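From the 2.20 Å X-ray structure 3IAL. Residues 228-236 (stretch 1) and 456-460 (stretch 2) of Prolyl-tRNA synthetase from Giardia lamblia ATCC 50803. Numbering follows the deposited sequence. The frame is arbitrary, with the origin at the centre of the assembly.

Stretch 1 228-236: VVMPCGRVL
Stretch 2 456-460: KGGLA

A hairpin turn docks on a glycine-rich segment far away in the same chain through one direct backbone hydrogen bond, one bridging water and a small apolar cluster of two valines and a leucine.

Stretch 1 supplies the hairpin. Val-228 and Val-229 end one strand, Val-235 and Leu-236 belong to the returning one, and a type I turn from Met-230 to Gly-233 joins them. Val-228 N donates to Leu-236 O at 2.9 Å, and Leu-236 N donates to Val-228 O at 2.9 Å; Met-230 N reaches Arg-234 O at 2.9 Å, and Gly-233 N closes the turn on Met-230 O at 2.8 Å. Pro-231 (phi/psi -59/-23) and Cys-232 (-76/-14) occupy the turn's middle. Cys-232, chi1 p, accepts a weak hydrogen bond at SG from Arg-234 N, 3.6 Å away.

Stretch 2 leaves a helix at Gly-457 (81/-165), continues extended through Gly-458 (75/-153), and enters a strand at Leu-459 (-98/135) and Ala-460 (-104/117). The register is set by Gly-233 and Gly-457, whose CA atoms lie 4.3 Å apart. Gly-458 N donates to Gly-233 O at 2.7 Å with an N-H...O angle of 150°. The same carbonyl accepts from a water, 2.7 Å from Gly-233 O, which also donates to Gly-458 O at 2.7 Å, so one water ties the two carbonyls together.

Such closeness depends on missing side chains. At Gly-233 (98/-9) a CB would point toward stretch 2, sit 3.4 Å from Gly-457 CA, and jam against the preceding carbonyl oxygen. At Gly-457 a CB would come 3.1 Å from Gly-233 CA, and positive phi favours glycine in any case. Gly-458 follows a different rule: its CB would point away from stretch 1, so the positive phi is the clearer reason for glycine there.

Beside this polar seam, Val-229 (chi1 t) and Val-235 (chi1 m) both aim CA-to-CB toward stretch 2. Leu-459 starts sideways, but chi1 m and an off-well chi2 of 149° bring its end nearer. Its two methyls meet different valines: Leu-459 CD1 lies 3.7 Å from Val-229 CG2, while Leu-459 CD2 lies 3.7 Å from Val-235 CG1. The forked end of Leu-459 thus suits a surface made by two neighbouring beta-branched residues, one methyl resting closest to each. Val-229 CG1 also approaches Gly-458 CA at 4.1 Å.

The contact buries 219 Å² in total, counting both sides, with Gly-458 and Leu-459 contributing most. Lys-456, extended with all four chi angles t, points its CA-to-CB bond away and bonds elsewhere in the structure through NZ.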

# COMPACT_ATOMS: atom_id res chain seq x y z
N VAL B 228 -13.49 14.78 15.98
CA VAL B 228 -14.68 13.97 15.77
C VAL B 228 -15.27 13.53 17.11
O VAL B 228 -14.59 12.93 17.92
CB VAL B 228 -14.35 12.73 14.93
CG1 VAL B 228 -15.55 11.78 14.87
CG2 VAL B 228 -13.91 13.13 13.53
N VAL B 229 -16.55 13.83 17.33
CA VAL B 229 -17.23 13.36 18.53
C VAL B 229 -17.42 11.84 18.48
O VAL B 229 -18.02 11.30 17.54
CB VAL B 229 -18.59 14.03 18.72
CG1 VAL B 229 -19.25 13.50 20.00
CG2 VAL B 229 -18.43 15.55 18.77
N MET B 230 -16.89 11.16 19.49
CA MET B 230 -17.02 9.71 19.63
C MET B 230 -18.19 9.37 20.55
O MET B 230 -18.66 10.24 21.30
CB MET B 230 -15.71 9.15 20.19
CG MET B 230 -14.53 9.34 19.24
SD MET B 230 -14.56 8.18 17.86
CE MET B 230 -14.08 6.68 18.70
N PRO B 231 -18.67 8.11 20.51
CA PRO B 231 -19.86 7.74 21.31
C PRO B 231 -19.73 7.93 22.82
O PRO B 231 -20.74 8.06 23.48
CB PRO B 231 -20.07 6.25 20.97
CG PRO B 231 -19.42 6.06 19.65
CD PRO B 231 -18.26 7.02 19.61
N CYS B 232 -18.51 7.96 23.34
CA CYS B 232 -18.27 8.24 24.76
C CYS B 232 -18.42 9.72 25.11
O CYS B 232 -18.49 10.06 26.28
CB CYS B 232 -16.87 7.77 25.17
SG CYS B 232 -15.50 8.53 24.20
N GLY B 233 -18.45 10.60 24.11
CA GLY B 233 -18.58 12.03 24.35
C GLY B 233 -17.27 12.80 24.32
O GLY B 233 -17.28 14.03 24.35
N ARG B 234 -16.14 12.09 24.26
CA ARG B 234 -14.85 12.72 24.01
C ARG B 234 -14.70 12.95 22.52
O ARG B 234 -15.36 12.27 21.72
CB ARG B 234 -13.69 11.85 24.46
CG ARG B 234 -13.66 11.45 25.91
CD ARG B 234 -12.32 10.79 26.22
NE ARG B 234 -12.32 10.06 27.48
CZ ARG B 234 -12.89 8.87 27.68
NH1 ARG B 234 -13.53 8.24 26.69
NH2 ARG B 234 -12.82 8.30 28.89
N VAL B 235 -13.85 13.89 22.14
CA VAL B 235 -13.50 14.10 20.73
C VAL B 235 -12.15 13.44 20.40
O VAL B 235 -11.26 13.34 21.26
CB VAL B 235 -13.41 15.59 20.34
CG1 VAL B 235 -14.76 16.27 20.49
CG2 VAL B 235 -12.33 16.30 21.18
N LEU B 236 -12.01 13.00 19.16
CA LEU B 236 -10.80 12.39 18.66
C LEU B 236 -10.27 13.22 17.50
O LEU B 236 -10.99 13.41 16.52
CB LEU B 236 -11.13 10.97 18.19
CG LEU B 236 -9.97 10.08 17.74
CD1 LEU B 236 -9.03 9.82 18.91
CD2 LEU B 236 -10.50 8.78 17.16
N LYS B 456 -23.44 15.67 29.45
CA LYS B 456 -23.79 15.37 28.07
C LYS B 456 -22.59 14.91 27.26
O LYS B 456 -22.69 13.96 26.48
CB LYS B 456 -24.41 16.61 27.44
CG LYS B 456 -24.95 16.43 26.04
CD LYS B 456 -25.62 17.72 25.59
CE LYS B 456 -26.01 17.69 24.12
NZ LYS B 456 -26.64 18.97 23.70
N GLY B 457 -21.45 15.58 27.44
CA GLY B 457 -20.28 15.32 26.63
C GLY B 457 -20.36 16.04 25.29
O GLY B 457 -21.18 16.94 25.11
N GLY B 458 -19.50 15.65 24.36
CA GLY B 458 -19.42 16.29 23.06
C GLY B 458 -18.71 17.63 23.14
O GLY B 458 -17.88 17.86 24.03
N LEU B 459 -19.05 18.52 22.21
CA LEU B 459 -18.41 19.83 22.11
C LEU B 459 -19.28 20.88 22.79
O LEU B 459 -20.50 20.90 22.61
CB LEU B 459 -18.18 20.18 20.64
CG LEU B 459 -17.14 19.30 19.92
CD1 LEU B 459 -17.46 19.13 18.43
CD2 LEU B 459 -15.73 19.85 20.13
N ALA B 460 -18.64 21.74 23.59
CA ALA B 460 -19.29 22.91 24.18
C ALA B 460 -18.83 24.14 23.42
O ALA B 460 -17.64 24.46 23.41
CB ALA B 460 -18.94 23.04 25.66
O HOH W 1 -16.40 16.27 25.56